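Local coordinates for putative glutathione-regulated potassium-efflux system protein KefB (Vibrio parahaemolyticus RIMD 2210633, PDB 3C85), which probably exchanges potassium for protons across the membrane as a CPA2-family antiporter, seen here through its AMP-binding TrkA-N domain, at residues A122-Q125 with L126-R129; S165-A168 with R169-K173. All coordinates share one frame; numbering follows the deposited sequence.

Contact 1: residues A122-Q125 with L126-R129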
ATOM      1  N   ALA A 122     -18.568 -10.656  -3.068  1.00 29.34           N
ATOM      2  CA  ALA A 122     -18.810 -10.327  -1.665  1.00 28.82           C
ATOM      3  C   ALA A 122     -19.713  -9.125  -1.524  1.00 29.04           C
ATOM      4  O   ALA A 122     -20.601  -9.146  -0.700  1.00 29.36           O
ATOM      5  CB  ALA A 122     -17.522 -10.082  -0.924  1.00 28.34           C
ATOM      6  N   LEU A 123     -19.469  -8.076  -2.309  1.00 29.80           N
ATOM      7  CA  LEU A 123     -20.315  -6.884  -2.313  1.00 30.24           C
ATOM      8  C   LEU A 123     -21.779  -7.215  -2.642  1.00 31.84           C
ATOM      9  O   LEU A 123     -22.699  -6.728  -1.974  1.00 30.38           O
ATOM     10  CB  LEU A 123     -19.748  -5.846  -3.275  1.00 30.31           C
ATOM     11  CG  LEU A 123     -20.573  -4.601  -3.639  1.00 30.92           C
ATOM     12  CD1 LEU A 123     -20.713  -3.660  -2.459  1.00 28.60           C
ATOM     13  CD2 LEU A 123     -19.921  -3.905  -4.813  1.00 28.45           C
ATOM     14  N   GLU A 124     -21.989  -8.039  -3.671  1.00 33.25           N
ATOM     15  CA  GLU A 124     -23.340  -8.513  -4.020  1.00 36.66           C
ATOM     16  C   GLU A 124     -24.031  -9.246  -2.860  1.00 36.16           C
ATOM     17  O   GLU A 124     -25.242  -9.086  -2.632  1.00 36.45           O
ATOM     18  CB  GLU A 124     -23.275  -9.444  -5.243  1.00 36.44           C
ATOM     19  CG  GLU A 124     -22.876  -8.725  -6.534  1.00 38.80           C
ATOM     20  CD  GLU A 124     -22.753  -9.653  -7.760  0.75 40.75           C
ATOM     21  OE1 GLU A 124     -22.943 -10.883  -7.587  1.00 44.76           O
ATOM     22  OE2 GLU A 124     -22.482  -9.153  -8.893  0.75 46.05           O
ATOM     23  N   GLN A 125     -23.271 -10.057  -2.125  1.00 35.54           N
ATOM     24  CA  GLN A 125     -23.861 -10.821  -1.031  1.00 35.39           C
ATOM     25  C   GLN A 125     -24.322  -9.871   0.064  1.00 35.73           C
ATOM     26  O   GLN A 125     -25.412 -10.024   0.617  1.00 36.18           O
ATOM     27  CB  GLN A 125     -22.874 -11.862  -0.488  1.00 35.11           C
ATOM     28  CG  GLN A 125     -22.628 -13.031  -1.408  1.00 36.01           C
ATOM     29  CD  GLN A 125     -23.919 -13.715  -1.837  1.00 40.06           C
ATOM     30  OE1 GLN A 125     -24.773 -14.033  -1.014  1.00 41.66           O
ATOM     31  NE2 GLN A 125     -24.055 -13.954  -3.134  1.00 41.57           N
ATOM     32  N   LEU A 126     -23.497  -8.868   0.340  0.50 35.53           N
ATOM     33  CA  LEU A 126     -23.778  -7.868   1.360  0.50 35.58           C
ATOM     34  C   LEU A 126     -24.983  -7.015   0.983  0.50 36.82           C
ATOM     35  O   LEU A 126     -25.758  -6.605   1.847  0.50 36.52           O
ATOM     36  CB  LEU A 126     -22.542  -6.993   1.508  0.50 35.61           C
ATOM     37  CG  LEU A 126     -22.304  -6.029   2.663  0.50 35.62           C
ATOM     38  CD1 LEU A 126     -22.409  -6.715   4.017  0.50 33.06           C
ATOM     39  CD2 LEU A 126     -20.914  -5.440   2.475  0.50 34.08           C
ATOM     40  N   GLN A 127     -25.124  -6.743  -0.312  1.00 37.02           N
ATOM     41  CA  GLN A 127     -26.255  -5.971  -0.837  1.00 39.19           C
ATOM     42  C   GLN A 127     -27.574  -6.730  -0.793  1.00 40.87           C
ATOM     43  O   GLN A 127     -28.646  -6.150  -0.531  1.00 41.84           O
ATOM     44  CB  GLN A 127     -25.977  -5.515  -2.252  1.00 38.55           C
ATOM     45  CG  GLN A 127     -24.958  -4.430  -2.272  1.00 38.39           C
ATOM     46  CD  GLN A 127     -24.439  -4.142  -3.647  1.00 37.16           C
ATOM     47  OE1 GLN A 127     -23.928  -3.062  -3.884  1.00 37.01           O
ATOM     48  NE2 GLN A 127     -24.546  -5.112  -4.561  1.00 37.05           N
ATOM     49  N   ARG A 128     -27.521  -8.030  -1.021  1.00 42.74           N
ATOM     50  CA  ARG A 128     -28.774  -8.742  -0.971  1.00 45.12           C
ATOM     51  C   ARG A 128     -29.242  -9.139   0.436  1.00 45.78           C
ATOM     52  O   ARG A 128     -30.378  -9.597   0.610  1.00 45.74           O
ATOM     53  CB  ARG A 128     -28.855  -9.838  -2.029  1.00 46.35           C
ATOM     54  CG  ARG A 128     -27.998 -11.005  -1.849  1.00 49.19           C
ATOM     55  CD  ARG A 128     -28.063 -11.824  -3.126  1.00 56.03           C
ATOM     56  NE  ARG A 128     -28.065 -13.252  -2.826  1.00 59.84           N
ATOM     57  CZ  ARG A 128     -29.160 -14.001  -2.747  1.00 61.89           C
ATOM     58  NH1 ARG A 128     -30.359 -13.468  -2.969  1.00 62.79           N
ATOM     59  NH2 ARG A 128     -29.054 -15.296  -2.457  1.00 61.64           N
ATOM     60  N   ARG A 129     -28.383  -8.918   1.434  1.00 45.62           N
ATOM     61  CA  ARG A 129     -28.793  -8.963   2.843  1.00 46.45           C
ATOM     62  C   ARG A 129     -29.127  -7.572   3.381  1.00 45.47           C
ATOM     63  O   ARG A 129     -29.295  -7.416   4.581  1.00 45.62           O
ATOM     64  CB  ARG A 129     -27.702  -9.594   3.720  1.00 47.27           C
ATOM     65  CG  ARG A 129     -27.801 -11.112   3.852  1.00 50.50           C
ATOM     66  CD  ARG A 129     -27.130 -11.806   2.695  1.00 54.22           C
ATOM     67  NE  ARG A 129     -27.498 -13.221   2.572  1.00 57.18           N
ATOM     68  CZ  ARG A 129     -26.980 -14.015   1.634  1.00 58.20           C
ATOM     69  NH1 ARG A 129     -26.088 -13.513   0.776  1.00 56.07           N
ATOM     70  NH2 ARG A 129     -27.330 -15.297   1.560  1.00 56.94           N
TER

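Contact 2: residues S165-A168 with R169-K173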
ATOM      1  N   SER A 165       2.286   5.244  -0.642  1.00 22.45           N
ATOM      2  CA  SER A 165       1.975   6.207   0.435  1.00 23.55           C
ATOM      3  C   SER A 165       2.472   5.741   1.819  1.00 24.56           C
ATOM      4  O   SER A 165       3.194   6.482   2.533  1.00 25.39           O
ATOM      5  CB  SER A 165       0.441   6.449   0.478  1.00 25.08           C
ATOM      6  OG  SER A 165       0.128   7.138   1.679  1.00 30.12           O
ATOM      7  N   GLY A 166       2.119   4.505   2.191  1.00 23.64           N
ATOM      8  CA  GLY A 166       2.495   3.947   3.484  1.00 23.28           C
ATOM      9  C   GLY A 166       3.998   3.714   3.524  1.00 23.46           C
ATOM     10  O   GLY A 166       4.610   3.940   4.544  1.00 24.15           O
ATOM     11  N   PHE A 167       4.584   3.258   2.407  1.00 22.98           N
ATOM     12  CA  PHE A 167       6.058   3.120   2.239  1.00 22.28           C
ATOM     13  C   PHE A 167       6.785   4.409   2.653  1.00 23.00           C
ATOM     14  O   PHE A 167       7.655   4.391   3.556  1.00 23.85           O
ATOM     15  CB  PHE A 167       6.342   2.705   0.786  1.00 22.89           C
ATOM     16  CG  PHE A 167       7.824   2.599   0.390  1.00 22.41           C
ATOM     17  CD1 PHE A 167       8.793   2.034   1.247  1.00 22.36           C
ATOM     18  CD2 PHE A 167       8.212   2.994  -0.871  1.00 21.80           C
ATOM     19  CE1 PHE A 167      10.124   1.948   0.871  1.00 21.66           C
ATOM     20  CE2 PHE A 167       9.547   2.907  -1.265  1.00 20.74           C
ATOM     21  CZ  PHE A 167      10.500   2.363  -0.414  1.00 21.89           C
ATOM     22  N   ALA A 168       6.418   5.524   2.031  1.00 22.76           N
ATOM     23  CA  ALA A 168       7.052   6.791   2.299  1.00 24.33           C
ATOM     24  C   ALA A 168       6.830   7.217   3.755  1.00 25.24           C
ATOM     25  O   ALA A 168       7.772   7.579   4.464  1.00 25.49           O
ATOM     26  CB  ALA A 168       6.530   7.861   1.287  1.00 24.73           C
ATOM     27  N   ARG A 169       5.589   7.136   4.208  1.00 26.62           N
ATOM     28  CA  ARG A 169       5.248   7.400   5.609  1.00 28.16           C
ATOM     29  C   ARG A 169       6.106   6.604   6.636  1.00 28.52           C
ATOM     30  O   ARG A 169       6.709   7.189   7.580  1.00 27.82           O
ATOM     31  CB  ARG A 169       3.730   7.205   5.787  1.00 28.49           C
ATOM     32  CG  ARG A 169       3.210   7.679   7.083  1.00 32.96           C
ATOM     33  CD  ARG A 169       1.694   7.669   7.122  1.00 35.95           C
ATOM     34  NE  ARG A 169       1.343   7.947   8.505  1.00 41.92           N
ATOM     35  CZ  ARG A 169       1.251   7.000   9.423  1.00 42.29           C
ATOM     36  NH1 ARG A 169       1.417   5.720   9.065  1.00 43.79           N
ATOM     37  NH2 ARG A 169       0.959   7.323  10.680  1.00 44.74           N
ATOM     38  N   HIS A 170       6.196   5.307   6.476  1.00 27.34           N
ATOM     39  CA  HIS A 170       6.977   4.509   7.361  1.00 28.70           C
ATOM     40  C   HIS A 170       8.480   4.685   7.272  1.00 28.70           C
ATOM     41  O   HIS A 170       9.149   4.596   8.250  1.00 28.05           O
ATOM     42  CB  HIS A 170       6.562   3.066   7.304  1.00 27.98           C
ATOM     43  CG  HIS A 170       5.145   2.839   7.732  1.00 31.32           C
ATOM     44  ND1 HIS A 170       4.263   2.074   7.013  1.00 31.33           N
ATOM     45  CD2 HIS A 170       4.459   3.286   8.805  1.00 33.02           C
ATOM     46  CE1 HIS A 170       3.102   2.050   7.628  1.00 33.43           C
ATOM     47  NE2 HIS A 170       3.196   2.772   8.720  1.00 34.26           N
ATOM     48  N   VAL A 171       8.974   4.951   6.080  1.00 28.50           N
ATOM     49  CA  VAL A 171      10.401   5.242   5.899  1.00 27.77           C
ATOM     50  C   VAL A 171      10.718   6.505   6.693  1.00 28.54           C
ATOM     51  O   VAL A 171      11.697   6.536   7.422  1.00 29.56           O
ATOM     52  CB  VAL A 171      10.786   5.432   4.403  1.00 28.04           C
ATOM     53  CG1 VAL A 171      12.217   5.924   4.212  1.00 27.31           C
ATOM     54  CG2 VAL A 171      10.623   4.137   3.656  1.00 27.01           C
ATOM     55  N   CYS A 172       9.903   7.539   6.573  1.00 28.24           N
ATOM     56  CA  CYS A 172      10.219   8.766   7.267  1.00 31.34           C
ATOM     57  C   CYS A 172      10.183   8.526   8.767  1.00 32.70           C
ATOM     58  O   CYS A 172      11.079   8.974   9.505  1.00 32.86           O
ATOM     59  CB  CYS A 172       9.294   9.906   6.837  1.00 31.12           C
ATOM     60  SG  CYS A 172       9.585  10.348   5.157  1.00 36.60           S
ATOM     61  N   LYS A 173       9.187   7.766   9.215  1.00 33.14           N
ATOM     62  CA  LYS A 173       9.063   7.532  10.641  1.00 35.57           C
ATOM     63  C   LYS A 173      10.206   6.676  11.198  1.00 34.15           C
ATOM     64  O   LYS A 173      10.726   6.975  12.259  1.00 34.57           O
ATOM     65  CB  LYS A 173       7.696   6.940  10.971  1.00 35.62           C
ATOM     66  CG  LYS A 173       6.521   7.875  10.600  1.00 39.49           C
ATOM     67  CD  LYS A 173       5.176   7.194  10.856  1.00 40.00           C
ATOM     68  CE  LYS A 173       4.166   8.107  11.527  1.00 45.02           C
ATOM     69  NZ  LYS A 173       3.885   7.657  12.950  1.00 46.64           N
TER

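Contact 1: residues A122-Q125 with L126-R129
Gln125 and Arg129, four residues apart, run side by side and point the same way. Their flat ends are not coplanar: the amide of Gln125 is turned 52° from the guanidinium of Arg129. Gln125 OE1 approaches the guanidinium at its edge, near its plane, but too closely in the model for the bonding to be trusted. More reliable is the aliphatic part, where Arg129 CD rests 3.2 Å from the backbone Gln125 O. Gln125 folds at its second torsion (chi2 -54°) and Arg129 also bends there, and both ends meet helix 94-98 through Trp97. Arg128 flanks Gln125 as well, with its NE 3.8 Å from Gln125 OE1 and its guanidinium almost perpendicular to the amide.

Apart from Arg129, these residues belong to helix 116-128, the crossover between parallel strands 108-111 and 134-139 in a Rossmann-type beta-alpha-beta unit. Leu123 and Leu126 supply its sheet-facing side and both touch Ile135; Leu123 also packs on Leu111, and Leu126 on Val109. Nearer the ligand site, the side chain of Ala122 lies about 4 Å from that of Ala91, a residue that binds AMP, although no ligand is bound to this chain.

On another flank, Gln127 slants across Leu123: its CD comes 3.9 Å from Leu123 CG, and its CG sits 3.2 Å from Leu123 O. That same carbonyl receives Gln127 N at 2.9 Å. Two residues on, Gln125 O takes Arg129 N at 3.3 Å, together with a weak bond from Arg128 N.

Contact 2: residues S165-A168 with R169-K173
Gly166 O receives His170 N at 2.8 Å in a nearly straight bond (N-H...O 170°), the shortest hydrogen bond between the two turns. It belongs to the i to i+4 pattern of alpha-helix 159-175, which follows the last strand of the Rossmann-type domain and reaches across to the second subunit of the dimer. The imidazole of His170 leans back toward the same carbonyl, which it meets obliquely, because its CG stands beside its own backbone N (chi1 -62°). His170 ND1 ends only 3.1 Å from Gly166 O, yet the angle is too poor for a bond; this nitrogen is instead hydrogen-bonded to Glu162 OE1 of the second subunit.

The apolar flank shows how a branched residue meets an aromatic one a turn earlier. Phe167 and Val171 lie alongside each other and point the same way. Val171 CG2, set opposite its own carbonyl carbon, turns back to lie 3.6 Å from Phe167 CE1 and approaches the ring obliquely. The same methyl is pressed to 3.0 Å from Phe167 O, which also accepts Val171 N. Beyond this pair, Phe167 packs on Ala137 and Val171 on Phe157, both of the second subunit.

The next carbonyl, Ala168 O, accepts Cys172 N at 3.0 Å. On the remaining flank Arg169 stretches out from CG to NE, and over one face of its guanidinium, toward the rim, sits Lys173 CE, 3.4 Å from Arg169 NH2.

Overall arrangement
Both contacts are single stretches of helix, yet their places in the fold give them different work. Contact 1 is partly buried: its apolar side closes over the parallel sheet of its own chain, while its polar side meets helix 94-98 or lies exposed, and no other subunit touches it. Contact 2 is mostly buried, with Lys173 exposed at its end, and is packed against by the second subunit. Accordingly, long glutamine and arginine chains dominate contact 1, whereas contact 2 combines small residues, an aromatic-aliphatic pair and an intersubunit histidine. Contact 1 adjoins the AMP site; contact 2 lies away from it. Their centres are 35 Å apart, on opposite sides of the chain's centre.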